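Local atomic coordinates of ATP12 ATPase (Paracoccus denitrificans, PDB entry 2R31), a protein that is an ATP12-family chaperone that probably assists assembly of the F1 part of ATP synthase. Residues A[11-16]-A[27-32]; A[40-45]-A[74-79]; A[121-126]-A[188-193]; A[167-172]-A[181-186]. One frame throughout, in Å; residues are numbered along the deposited sequence.

Contact 1: residues A[11-16]-A[27-32]; sequences RFWASV and VLLDER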
loop_
_atom_site.group_PDB
_atom_site.type_symbol
_atom_site.label_atom_id
_atom_site.label_comp_id
_atom_site.label_asym_id
_atom_site.label_seq_id
_atom_site.Cartn_x
_atom_site.Cartn_y
_atom_site.Cartn_z
ATOM N N ARG A 11 -17.825 -20.364 -10.975
ATOM C CA ARG A 11 -16.653 -20.845 -11.687
ATOM C C ARG A 11 -17.147 -21.575 -12.931
ATOM O O ARG A 11 -17.460 -22.794 -12.981
ATOM C CB ARG A 11 -15.777 -21.761 -10.914
ATOM C CG ARG A 11 -14.547 -22.175 -11.629
ATOM C CD ARG A 11 -13.753 -23.248 -11.033
ATOM N NE ARG A 11 -12.571 -23.577 -11.814
ATOM C CZ ARG A 11 -11.400 -23.645 -11.350
ATOM N NH1 ARG A 11 -11.299 -23.328 -10.038
ATOM N NH2 ARG A 11 -10.384 -23.949 -12.160
ATOM N N PHE A 12 -17.197 -20.829 -14.008
ATOM C CA PHE A 12 -17.663 -21.381 -15.290
ATOM C C PHE A 12 -16.521 -21.891 -16.130
ATOM O O PHE A 12 -16.759 -22.278 -17.280
ATOM C CB PHE A 12 -18.524 -20.343 -16.054
ATOM C CG PHE A 12 -17.742 -19.123 -16.421
ATOM C CD1 PHE A 12 -16.956 -19.026 -17.553
ATOM C CD2 PHE A 12 -17.776 -17.996 -15.609
ATOM C CE1 PHE A 12 -16.275 -17.861 -17.830
ATOM C CE2 PHE A 12 -17.067 -16.843 -15.893
ATOM C CZ PHE A 12 -16.263 -16.759 -17.024
ATOM N N TRP A 13 -15.264 -21.833 -15.640
ATOM C CA TRP A 13 -14.091 -22.279 -16.376
ATOM C C TRP A 13 -13.533 -23.511 -15.699
ATOM O O TRP A 13 -13.581 -23.672 -14.496
ATOM C CB TRP A 13 -13.009 -21.154 -16.422
ATOM C CG TRP A 13 -12.555 -20.742 -15.057
ATOM C CD1 TRP A 13 -11.465 -21.212 -14.360
ATOM C CD2 TRP A 13 -13.180 -19.811 -14.190
ATOM N NE1 TRP A 13 -11.376 -20.611 -13.129
ATOM C CE2 TRP A 13 -12.401 -19.757 -12.978
ATOM C CE3 TRP A 13 -14.296 -18.959 -14.274
ATOM C CZ2 TRP A 13 -12.750 -18.957 -11.935
ATOM C CZ3 TRP A 13 -14.616 -18.165 -13.188
ATOM C CH2 TRP A 13 -13.848 -18.176 -12.055
ATOM N N ALA A 14 -12.875 -24.330 -16.513
ATOM C CA ALA A 14 -12.201 -25.509 -16.023
ATOM C C ALA A 14 -10.744 -25.233 -15.697
ATOM O O ALA A 14 -10.285 -25.498 -14.577
ATOM C CB ALA A 14 -12.371 -26.701 -16.986
ATOM N N SER A 15 -10.027 -24.662 -16.656
ATOM C CA SER A 15 -8.594 -24.526 -16.608
ATOM C C SER A 15 -8.148 -23.067 -16.433
ATOM O O SER A 15 -8.855 -22.139 -16.826
ATOM C CB SER A 15 -7.930 -25.049 -17.900
ATOM O OG SER A 15 -8.144 -24.188 -18.998
ATOM N N VAL A 16 -6.967 -22.890 -15.851
ATOM C CA VAL A 16 -6.342 -21.593 -15.648
ATOM C C VAL A 16 -4.869 -21.731 -16.091
ATOM O O VAL A 16 -4.208 -22.721 -15.744
ATOM C CB VAL A 16 -6.388 -21.114 -14.198
ATOM C CG1 VAL A 16 -5.797 -19.746 -14.064
ATOM C CG2 VAL A 16 -7.833 -21.119 -13.701
ATOM N N VAL A 27 -3.616 -13.731 -17.892
ATOM C CA VAL A 27 -4.116 -14.888 -17.149
ATOM C C VAL A 27 -5.281 -15.455 -17.928
ATOM O O VAL A 27 -6.204 -14.694 -18.256
ATOM C CB VAL A 27 -4.547 -14.479 -15.728
ATOM C CG1 VAL A 27 -5.206 -15.659 -14.976
ATOM C CG2 VAL A 27 -3.331 -13.978 -14.944
ATOM N N LEU A 28 -5.219 -16.734 -18.260
ATOM C CA LEU A 28 -6.168 -17.391 -19.143
ATOM C C LEU A 28 -7.116 -18.276 -18.368
ATOM O O LEU A 28 -6.706 -19.156 -17.624
ATOM C CB LEU A 28 -5.400 -18.279 -20.149
ATOM C CG LEU A 28 -4.252 -17.644 -20.936
ATOM C CD1 LEU A 28 -3.560 -18.679 -21.830
ATOM C CD2 LEU A 28 -4.842 -16.503 -21.701
ATOM N N LEU A 29 -8.395 -18.066 -18.595
ATOM C CA LEU A 29 -9.488 -18.912 -18.063
ATOM C C LEU A 29 -9.993 -19.705 -19.245
ATOM O O LEU A 29 -10.567 -19.089 -20.164
ATOM C CB LEU A 29 -10.590 -18.082 -17.422
ATOM C CG LEU A 29 -10.177 -17.099 -16.336
ATOM C CD1 LEU A 29 -11.415 -16.383 -15.739
ATOM C CD2 LEU A 29 -9.410 -17.798 -15.257
ATOM N N ASP A 30 -9.776 -21.025 -19.259
ATOM C CA ASP A 30 -10.095 -21.831 -20.426
ATOM C C ASP A 30 -9.642 -21.123 -21.710
ATOM O O ASP A 30 -10.424 -20.971 -22.638
ATOM C CB ASP A 30 -11.575 -22.212 -20.509
ATOM C CG ASP A 30 -11.890 -23.356 -19.592
ATOM O OD1 ASP A 30 -10.984 -24.087 -19.115
ATOM O OD2 ASP A 30 -13.097 -23.537 -19.336
ATOM N N GLU A 31 -8.374 -20.726 -21.698
ATOM C CA GLU A 31 -7.637 -20.224 -22.857
ATOM C C GLU A 31 -8.040 -18.823 -23.264
ATOM O O GLU A 31 -7.585 -18.329 -24.283
ATOM C CB GLU A 31 -7.721 -21.143 -24.079
ATOM C CG GLU A 31 -7.234 -22.546 -23.727
ATOM C CD GLU A 31 -5.796 -22.663 -23.335
ATOM O OE1 GLU A 31 -4.958 -21.758 -23.625
ATOM O OE2 GLU A 31 -5.399 -23.702 -22.733
ATOM N N ARG A 32 -8.822 -18.120 -22.483
ATOM C CA ARG A 32 -9.245 -16.767 -22.759
ATOM C C ARG A 32 -8.686 -15.789 -21.764
ATOM O O ARG A 32 -8.888 -15.978 -20.540
ATOM C CB ARG A 32 -10.748 -16.666 -22.671
ATOM C CG ARG A 32 -11.274 -15.321 -22.996
ATOM C CD ARG A 32 -12.771 -15.279 -22.669
ATOM N NE ARG A 32 -13.385 -14.085 -23.123
ATOM C CZ ARG A 32 -14.716 -13.969 -23.246
ATOM N NH1 ARG A 32 -15.535 -14.969 -22.915
ATOM N NH2 ARG A 32 -15.199 -12.824 -23.684
HETATM O O HOH W 1 -15.168 -21.788 -19.894
HETATM O O HOH W 2 -6.650 -21.639 -19.463
HETATM O O HOH W 3 -7.123 -25.238 -21.249
#
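Leu-29 covers one face of the Trp-13 indole: CD2 stands over the five-membered ring, 4.0 Å from its centroid in a CH-pi contact, and CD1 sits above the same face nearer the rim. Arg-11 CG lies over the centre of the opposite face, 3.5 Å above the plane, and Phe-12 CE2 meets the ring edge in plane. The Arg-11 guanidinium has Trp-13 NE1 over one face, while Trp-13 O lies in its plane and accepts from NE at 2.9 Å. Beyond the indole, the Asp-30 carboxylate takes two backbone donors from above its plane: Ala-14 N reaches OD2 at 2.9 Å and Ser-15 N reaches OD1 at 2.7 Å. Ser-15 OG, between its backbone N and carbonyl carbon (chi1 72°), donates to the anti lone pair of Asp-30 OD1 at 2.8 Å. Asp-30 N returns a bond to Ser-15 O. Val-16 and Leu-29 form an antiparallel non-hydrogen-bonded pair, and the type I' turn 29-32 closes the hairpin to strand 32-33. An alanine in place of Trp-13 would probably leave Leu-29 without the indole face and Trp-57 O without its NE1 donor. Ser-15 and Asp-30 each have a second conformer; in the state described, Ala-14 N, Ser-15 N and Ser-15 OG, helped by a water on OD2, would probably favour the charged carboxylate and tie the lead-in loop to the turn.

Contact 2: residues A[40-45]-A[74-79]; sequences QPLRLP and SANSAI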
loop_
_atom_site.group_PDB
_atom_site.type_symbol
_atom_site.label_atom_id
_atom_site.label_comp_id
_atom_site.label_asym_id
_atom_site.label_seq_id
_atom_site.Cartn_x
_atom_site.Cartn_y
_atom_site.Cartn_z
ATOM N N GLN A 40 -11.259 -3.910 -19.578
ATOM C CA GLN A 40 -9.944 -3.539 -20.073
ATOM C C GLN A 40 -9.058 -4.782 -20.069
ATOM O O GLN A 40 -9.269 -5.670 -19.233
ATOM C CB GLN A 40 -9.303 -2.432 -19.254
ATOM C CG GLN A 40 -10.160 -1.180 -19.369
ATOM C CD GLN A 40 -9.667 -0.031 -18.523
ATOM O OE1 GLN A 40 -8.472 0.114 -18.334
ATOM N NE2 GLN A 40 -10.626 0.740 -18.053
ATOM N N PRO A 41 -8.138 -4.904 -21.014
ATOM C CA PRO A 41 -7.246 -6.048 -20.963
ATOM C C PRO A 41 -6.481 -6.074 -19.652
ATOM O O PRO A 41 -5.965 -5.085 -19.204
ATOM C CB PRO A 41 -6.295 -5.876 -22.145
ATOM C CG PRO A 41 -7.057 -4.992 -23.081
ATOM C CD PRO A 41 -7.852 -4.068 -22.181
ATOM N N LEU A 42 -6.424 -7.210 -18.967
ATOM C CA LEU A 42 -5.624 -7.437 -17.803
ATOM C C LEU A 42 -4.262 -7.895 -18.314
ATOM O O LEU A 42 -4.109 -9.017 -18.813
ATOM C CB LEU A 42 -6.205 -8.466 -16.835
ATOM C CG LEU A 42 -5.407 -8.664 -15.551
ATOM C CD1 LEU A 42 -5.556 -7.476 -14.623
ATOM C CD2 LEU A 42 -5.805 -9.952 -14.815
ATOM N N ARG A 43 -3.247 -7.052 -18.219
ATOM C CA ARG A 43 -1.884 -7.349 -18.611
ATOM C C ARG A 43 -0.985 -7.008 -17.417
ATOM O O ARG A 43 -1.111 -5.939 -16.833
ATOM C CB ARG A 43 -1.444 -6.605 -19.856
ATOM C CG ARG A 43 -2.184 -7.045 -21.093
ATOM C CD ARG A 43 -1.880 -8.459 -21.580
ATOM N NE ARG A 43 -2.632 -8.759 -22.798
ATOM C CZ ARG A 43 -3.908 -9.164 -22.826
ATOM N NH1 ARG A 43 -4.600 -9.373 -21.724
ATOM N NH2 ARG A 43 -4.523 -9.369 -23.988
ATOM N N LEU A 44 -0.093 -7.936 -17.057
ATOM C CA LEU A 44 0.683 -7.836 -15.828
ATOM C C LEU A 44 2.177 -7.735 -16.100
ATOM O O LEU A 44 2.677 -8.304 -17.086
ATOM C CB LEU A 44 0.414 -9.093 -14.994
ATOM C CG LEU A 44 -1.078 -9.385 -14.788
ATOM C CD1 LEU A 44 -1.197 -10.767 -14.186
ATOM C CD2 LEU A 44 -1.749 -8.329 -13.931
ATOM N N PRO A 45 2.915 -7.061 -15.237
ATOM C CA PRO A 45 4.334 -6.770 -15.551
ATOM C C PRO A 45 5.272 -7.935 -15.351
ATOM O O PRO A 45 6.396 -7.888 -15.880
ATOM C CB PRO A 45 4.687 -5.621 -14.605
ATOM C CG PRO A 45 3.740 -5.813 -13.460
ATOM C CD PRO A 45 2.461 -6.239 -14.101
ATOM N N SER A 74 -5.868 -5.635 -6.721
ATOM C CA SER A 74 -4.799 -4.655 -6.914
ATOM C C SER A 74 -4.462 -4.445 -8.368
ATOM O O SER A 74 -4.244 -3.316 -8.807
ATOM C CB SER A 74 -3.563 -5.152 -6.142
ATOM O OG SER A 74 -3.685 -5.229 -4.785
ATOM N N ALA A 75 -4.423 -5.516 -9.158
ATOM C CA ALA A 75 -4.140 -5.379 -10.583
ATOM C C ALA A 75 -5.239 -4.631 -11.302
ATOM O O ALA A 75 -4.962 -3.801 -12.183
ATOM C CB ALA A 75 -3.920 -6.748 -11.199
ATOM N N ASN A 76 -6.498 -4.892 -10.952
ATOM C CA ASN A 76 -7.611 -4.152 -11.546
ATOM C C ASN A 76 -7.436 -2.670 -11.272
ATOM O O ASN A 76 -7.663 -1.807 -12.133
ATOM C CB ASN A 76 -8.939 -4.641 -10.982
ATOM C CG ASN A 76 -9.364 -5.995 -11.495
ATOM O OD1 ASN A 76 -8.919 -6.457 -12.536
ATOM N ND2 ASN A 76 -10.307 -6.601 -10.745
ATOM N N SER A 77 -7.063 -2.288 -10.047
ATOM C CA SER A 77 -6.841 -0.871 -9.709
ATOM C C SER A 77 -5.660 -0.292 -10.456
ATOM O O SER A 77 -5.692 0.825 -10.932
ATOM C CB SER A 77 -6.679 -0.742 -8.204
ATOM O OG SER A 77 -6.448 0.613 -7.877
ATOM N N ALA A 78 -4.583 -1.069 -10.566
ATOM C CA ALA A 78 -3.429 -0.588 -11.320
ATOM C C ALA A 78 -3.840 -0.218 -12.739
ATOM O O ALA A 78 -3.466 0.820 -13.288
ATOM C CB ALA A 78 -2.323 -1.634 -11.349
ATOM N N ILE A 79 -4.588 -1.095 -13.398
ATOM C CA ILE A 79 -4.938 -0.917 -14.799
ATOM C C ILE A 79 -6.007 0.141 -14.962
ATOM O O ILE A 79 -5.892 1.013 -15.867
ATOM C CB ILE A 79 -5.357 -2.276 -15.405
ATOM C CG1 ILE A 79 -4.177 -3.228 -15.437
ATOM C CG2 ILE A 79 -5.964 -2.086 -16.820
ATOM C CD1 ILE A 79 -4.526 -4.697 -15.528
#
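Ala-75 CB rests against two leucine methyls of the segment 40-45, with Leu-44 CD2 at 3.8 Å and Leu-42 CD1 at 3.9 Å. One helical turn later, Ile-79 spreads over the same segment. Its CG2 meets Gln-40 OE1 at 3.7 Å and Pro-41 O at 3.8 Å, while CD1 turns towards Leu-42, whose side chain it crosses at about a right angle. Both Leu-42 and Ile-79 have two conformers, and the very short approach between their CD1 atoms is doubtful. Gln-40, extended beyond CG, slides past Ile-79 in the opposite direction, its OE1 near the CG2 methyl. Leu-42 has CG anti to its backbone N (chi1 -177°), which turns CG towards the helix.

In the next layer, Arg-43 folds back along its own segment: NH1 donates to Leu-42 O at 3.0 Å, the oxygen lying in the guanidinium plane while the donor stands 61° out of the carbonyl plane. Pro-41 CB covers one guanidinium face. Farther out, Ile-53 of helix 47-58 touches both Leu-44 and Ala-75, Phe-164 of helix 163-174 packs on Leu-44, and Leu-44 makes a backbone hydrogen bond with Trp-25.

The contact thus joins the extended segment between strand 32-33 and helix 47-58 to helix 70-82 by methyl packing; without a direct polar bond between the two segments, its fit depends on side-chain shape and on what holds each backbone from outside.

Contact 3: residues A[121-126]-A[188-193]; sequences DPLIDW and GRIDAP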
loop_
_atom_site.group_PDB
_atom_site.type_symbol
_atom_site.label_atom_id
_atom_site.label_comp_id
_atom_site.label_asym_id
_atom_site.label_seq_id
_atom_site.Cartn_x
_atom_site.Cartn_y
_atom_site.Cartn_z
ATOM N N ASP A 121 12.048 8.509 15.115
ATOM C CA ASP A 121 13.300 9.185 14.757
ATOM C C ASP A 121 14.188 8.295 13.876
ATOM O O ASP A 121 14.806 8.827 12.954
ATOM C CB ASP A 121 14.044 9.670 15.989
ATOM C CG ASP A 121 13.451 10.859 16.696
ATOM O OD1 ASP A 121 12.485 11.454 16.185
ATOM O OD2 ASP A 121 13.927 11.183 17.811
ATOM N N PRO A 122 14.282 6.978 14.078
ATOM C CA PRO A 122 15.106 6.178 13.154
ATOM C C PRO A 122 14.614 6.233 11.735
ATOM O O PRO A 122 15.411 6.126 10.795
ATOM C CB PRO A 122 15.026 4.781 13.744
ATOM C CG PRO A 122 14.816 5.005 15.221
ATOM C CD PRO A 122 13.873 6.167 15.256
ATOM N N LEU A 123 13.308 6.343 11.512
ATOM C CA LEU A 123 12.743 6.403 10.187
ATOM C C LEU A 123 12.947 7.756 9.527
ATOM O O LEU A 123 13.231 7.834 8.329
ATOM C CB LEU A 123 11.254 5.965 10.193
ATOM C CG LEU A 123 11.304 4.397 10.067
ATOM C CD1 LEU A 123 11.608 3.718 11.305
ATOM C CD2 LEU A 123 10.927 4.075 8.711
ATOM N N ILE A 124 12.828 8.825 10.311
ATOM C CA ILE A 124 13.222 10.147 9.843
ATOM C C ILE A 124 14.697 10.112 9.415
ATOM O O ILE A 124 15.058 10.668 8.358
ATOM C CB ILE A 124 12.930 11.226 10.906
ATOM C CG1 ILE A 124 11.420 11.375 11.239
ATOM C CG2 ILE A 124 13.551 12.597 10.587
ATOM C CD1 ILE A 124 10.579 11.891 10.091
ATOM N N ASP A 125 15.548 9.525 10.222
ATOM C CA ASP A 125 16.980 9.498 9.936
ATOM C C ASP A 125 17.256 8.670 8.690
ATOM O O ASP A 125 18.094 9.031 7.863
ATOM C CB ASP A 125 17.795 8.955 11.107
ATOM C CG ASP A 125 17.785 9.777 12.380
ATOM O OD1 ASP A 125 17.361 10.956 12.326
ATOM O OD2 ASP A 125 18.212 9.246 13.426
ATOM N N TRP A 126 16.555 7.559 8.525
ATOM C CA TRP A 126 16.676 6.729 7.321
ATOM C C TRP A 126 16.348 7.557 6.085
ATOM O O TRP A 126 17.077 7.564 5.089
ATOM C CB TRP A 126 15.772 5.487 7.407
ATOM C CG TRP A 126 15.678 4.812 6.090
ATOM C CD1 TRP A 126 16.632 3.982 5.543
ATOM C CD2 TRP A 126 14.612 4.908 5.156
ATOM N NE1 TRP A 126 16.217 3.582 4.305
ATOM C CE2 TRP A 126 14.984 4.115 4.035
ATOM C CE3 TRP A 126 13.363 5.571 5.128
ATOM C CZ2 TRP A 126 14.187 3.965 2.910
ATOM C CZ3 TRP A 126 12.576 5.434 4.009
ATOM C CH2 TRP A 126 12.983 4.645 2.925
ATOM N N GLY A 188 12.619 -1.512 1.570
ATOM C CA GLY A 188 13.218 -2.577 2.345
ATOM C C GLY A 188 13.803 -2.213 3.678
ATOM O O GLY A 188 14.458 -3.064 4.269
ATOM N N ARG A 189 13.500 -1.041 4.179
ATOM C CA ARG A 189 13.975 -0.614 5.498
ATOM C C ARG A 189 13.164 -1.239 6.636
ATOM O O ARG A 189 13.740 -1.519 7.707
ATOM C CB ARG A 189 14.008 0.897 5.563
ATOM C CG ARG A 189 14.338 1.500 6.934
ATOM C CD ARG A 189 15.671 1.094 7.486
ATOM N NE ARG A 189 15.945 1.695 8.773
ATOM C CZ ARG A 189 15.405 1.305 9.931
ATOM N NH1 ARG A 189 14.593 0.273 9.925
ATOM N NH2 ARG A 189 15.706 1.962 11.066
ATOM N N ILE A 190 11.869 -1.406 6.443
ATOM C CA ILE A 190 10.978 -2.079 7.388
ATOM C C ILE A 190 10.004 -2.931 6.589
ATOM O O ILE A 190 9.854 -2.708 5.381
ATOM C CB ILE A 190 10.220 -1.114 8.319
ATOM C CG1 ILE A 190 9.273 -0.193 7.498
ATOM C CG2 ILE A 190 11.148 -0.359 9.223
ATOM C CD1 ILE A 190 8.530 0.850 8.288
ATOM N N ASP A 191 9.335 -3.877 7.250
ATOM C CA ASP A 191 8.242 -4.608 6.627
ATOM C C ASP A 191 6.896 -3.963 7.027
ATOM O O ASP A 191 6.809 -3.045 7.841
ATOM C CB ASP A 191 8.330 -6.088 6.981
ATOM C CG ASP A 191 8.162 -6.410 8.424
ATOM O OD1 ASP A 191 7.802 -5.550 9.237
ATOM O OD2 ASP A 191 8.397 -7.620 8.758
ATOM N N ALA A 192 5.842 -4.464 6.387
ATOM C CA ALA A 192 4.517 -3.874 6.622
ATOM C C ALA A 192 4.055 -4.065 8.062
ATOM O O ALA A 192 3.470 -3.117 8.609
ATOM C CB ALA A 192 3.505 -4.434 5.620
ATOM N N PRO A 193 4.252 -5.198 8.725
ATOM C CA PRO A 193 3.844 -5.295 10.139
ATOM C C PRO A 193 4.535 -4.270 11.021
ATOM O O PRO A 193 3.949 -3.705 11.955
ATOM C CB PRO A 193 4.168 -6.750 10.498
ATOM C CG PRO A 193 4.138 -7.479 9.202
ATOM C CD PRO A 193 4.630 -6.511 8.176
HETATM O O HOH W 4 17.392 4.269 10.822
#
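Arg-189 and Trp-126 meet because each has CG anti to its backbone N (chi1 168° for the tryptophan); this sets Arg-189 CG over the indole, and the bend at chi2 (60°) carries its CD beside Trp-126 CD1. The arginine belongs to a helix-to-helix connection: Gly-188, with positive phi, ends helix 179-186 in a Schellman motif, and Asp-191 is the N-cap of helix 192-199. This link packs on helix 110-130 at the kink by Pro-122. Arg-189 CG stands 3.6 Å from the centroid of the five-membered ring of Trp-126 in a CH-pi contact, and CB covers the same face nearer the rim, 3.7 Å from Trp-126 CE2. The two side chains run past each other in opposite directions. Ring and guanidinium planes are 78° apart, with Trp-126 CD1 at the guanidinium edge, so the guanidinium is not stacked on the ring. Leu-123 CD2 meets Ile-190 CD1 at 4.0 Å. The indole's NE1 is hydrogen-bonded to Glu-130 OE1, fixing the ring from its own helix, and Ala-184 of helix 179-186 touches Leu-123, Trp-126 and Ile-190. An alanine in place of Trp-126 would probably remove the face under Arg-189 CB and CG, leaving that chain freer to turn, and Glu-130 OE1 without its indole partner. At the polar end, one water in the guanidinium plane accepts from Arg-189 NH2 at 2.9 Å and donates to Pro-122 O at 2.7 Å.

Contact 4: residues A[167-172]-A[181-186]; sequences TALHDL and LGLAVI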
loop_
_atom_site.group_PDB
_atom_site.type_symbol
_atom_site.label_atom_id
_atom_site.label_comp_id
_atom_site.label_asym_id
_atom_site.label_seq_id
_atom_site.Cartn_x
_atom_site.Cartn_y
_atom_site.Cartn_z
ATOM N N THR A 167 0.890 1.571 -7.441
ATOM C CA THR A 167 -0.351 0.982 -6.926
ATOM C C THR A 167 -0.095 0.332 -5.571
ATOM O O THR A 167 -0.863 0.532 -4.638
ATOM C CB THR A 167 -0.917 -0.021 -7.926
ATOM O OG1 THR A 167 -1.192 0.648 -9.170
ATOM C CG2 THR A 167 -2.223 -0.616 -7.412
ATOM N N ALA A 168 0.972 -0.448 -5.470
ATOM C CA ALA A 168 1.330 -1.100 -4.210
ATOM C C ALA A 168 1.629 -0.058 -3.110
ATOM O O ALA A 168 1.223 -0.199 -1.962
ATOM C CB ALA A 168 2.536 -1.992 -4.385
ATOM N N LEU A 169 2.382 0.999 -3.463
ATOM C CA LEU A 169 2.728 2.031 -2.487
ATOM C C LEU A 169 1.491 2.664 -1.887
ATOM O O LEU A 169 1.480 3.055 -0.711
ATOM C CB LEU A 169 3.635 3.087 -3.131
ATOM C CG LEU A 169 4.036 4.224 -2.217
ATOM C CD1 LEU A 169 4.904 3.736 -1.058
ATOM C CD2 LEU A 169 4.751 5.335 -2.973
ATOM N N HIS A 170 0.457 2.862 -2.702
ATOM C CA HIS A 170 -0.678 3.682 -2.323
ATOM C C HIS A 170 -1.154 3.430 -0.901
ATOM O O HIS A 170 -1.153 4.375 -0.081
ATOM C CB HIS A 170 -1.798 3.489 -3.367
ATOM C CG HIS A 170 -2.975 4.369 -3.149
ATOM N ND1 HIS A 170 -3.914 4.114 -2.183
ATOM C CD2 HIS A 170 -3.370 5.503 -3.720
ATOM C CE1 HIS A 170 -4.838 5.119 -2.242
ATOM N NE2 HIS A 170 -4.544 5.993 -3.183
ATOM N N ASP A 171 -1.620 2.235 -0.599
ATOM C CA ASP A 171 -2.206 1.992 0.743
ATOM C C ASP A 171 -1.159 1.968 1.842
ATOM O O ASP A 171 -1.454 2.229 3.007
ATOM C CB ASP A 171 -3.016 0.708 0.756
ATOM C CG ASP A 171 -4.301 0.767 -0.018
ATOM O OD1 ASP A 171 -4.656 1.827 -0.577
ATOM O OD2 ASP A 171 -4.959 -0.303 -0.023
ATOM N N LEU A 172 0.095 1.631 1.494
ATOM C CA LEU A 172 1.200 1.701 2.446
ATOM C C LEU A 172 1.467 3.125 2.912
ATOM O O LEU A 172 2.059 3.315 3.978
ATOM C CB LEU A 172 2.455 1.055 1.844
ATOM C CG LEU A 172 2.349 -0.433 1.606
ATOM C CD1 LEU A 172 3.526 -0.902 0.729
ATOM C CD2 LEU A 172 2.250 -1.245 2.866
ATOM N N LEU A 181 6.759 5.976 6.018
ATOM C CA LEU A 181 6.537 4.563 6.292
ATOM C C LEU A 181 6.265 3.776 5.044
ATOM O O LEU A 181 6.713 2.617 4.899
ATOM C CB LEU A 181 5.386 4.358 7.284
ATOM C CG LEU A 181 5.612 4.885 8.712
ATOM C CD1 LEU A 181 4.366 4.633 9.542
ATOM C CD2 LEU A 181 6.828 4.262 9.360
ATOM N N GLY A 182 5.530 4.335 4.070
ATOM C CA GLY A 182 5.297 3.605 2.842
ATOM C C GLY A 182 6.580 3.367 2.038
ATOM O O GLY A 182 6.826 2.258 1.548
ATOM N N LEU A 183 7.384 4.430 1.898
ATOM C CA LEU A 183 8.658 4.282 1.203
ATOM C C LEU A 183 9.579 3.305 1.936
ATOM O O LEU A 183 10.300 2.537 1.303
ATOM C CB LEU A 183 9.362 5.628 1.006
ATOM C CG LEU A 183 8.649 6.583 0.045
ATOM C CD1 LEU A 183 9.356 7.919 0.040
ATOM C CD2 LEU A 183 8.544 6.031 -1.342
ATOM N N ALA A 184 9.569 3.325 3.278
ATOM C CA ALA A 184 10.433 2.412 4.020
ATOM C C ALA A 184 10.056 0.976 3.772
ATOM O O ALA A 184 10.946 0.099 3.759
ATOM C CB ALA A 184 10.381 2.759 5.500
ATOM N N VAL A 185 8.780 0.670 3.544
ATOM C CA VAL A 185 8.374 -0.694 3.216
ATOM C C VAL A 185 8.882 -1.040 1.815
ATOM O O VAL A 185 9.540 -2.066 1.600
ATOM C CB VAL A 185 6.866 -0.896 3.356
ATOM C CG1 VAL A 185 6.478 -2.281 2.810
ATOM C CG2 VAL A 185 6.434 -0.726 4.794
ATOM N N ILE A 186 8.561 -0.229 0.800
ATOM C CA ILE A 186 8.917 -0.631 -0.562
ATOM C C ILE A 186 10.429 -0.617 -0.781
ATOM O O ILE A 186 10.925 -1.351 -1.645
ATOM C CB ILE A 186 8.163 0.190 -1.633
ATOM C CG1 ILE A 186 8.519 1.643 -1.682
ATOM C CG2 ILE A 186 6.650 -0.037 -1.504
ATOM C CD1 ILE A 186 8.209 2.328 -3.011
#
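Two consecutive helices of the helical region, 163-174 and 179-186, pack here across a short turn, their local axes 8.6 Å apart at closest approach and inclined at 135° between their N-to-C directions. Leu-172 and Gly-182 mark the closest pass: Leu-172 O comes to 3.4 Å from Gly-182 CA, and Leu-172 CB also rests near that carbon. A CB on Gly-182 would point into this interface and lie about 3.2 Å from both Leu-172 O and Leu-169 CD1, so the glycine lets the backbones approach. Leu-169, with CG anti to its backbone N (chi1 179°), sends CD1 against the Gly-182 carbonyl carbon at 3.5 Å, and the same methyl reaches Ile-186 CD1 at 4.1 Å. Its other branch, CD2, meets Leu-183 CD2, the two side chains crossing obliquely. Leu-172 CD1 touches two residues of the last turn, Val-185 CG1 and Ile-186 CG2, each at 3.9 Å; it meets the valine at about a right angle. Around this seam, Trp-234 of helix 214-236 packs on Ile-186, Leu-161 touches Leu-169 and Ile-186, and Ala-195 of helix 192-199 lies against Val-185. All the touching residues are buried, and the side-chain contacts are apolar, between aliphatic carbons or from these to backbone; the join is therefore set by shape, with the missing glycine side chain allowing this close helix packing near the centre of the chain.

Along the chain contact 1 comes first, then contact 2, then contact 3, whose two segments bracket contact 4. Contact 1 lies at the edge of the fold, on the three-stranded antiparallel sheet, and touches contact 2 through Val-27 and Leu-44; their centres are about 17 Å apart. Contact 2 passes the packing on to contact 4, where Ala-78 of helix 70-82 meets Thr-167 of helix 163-174. The second segment of contact 3 follows directly on helix 179-186 of contact 4, their centres about 11 Å apart; Arg-189 N probably bonds to Ala-184 O. Contacts 1 and 3, with centres about 41 Å apart, lie on opposite sides of the chain's centre, a separation spanned by the successive touches of contacts 1, 2, 4 and 3.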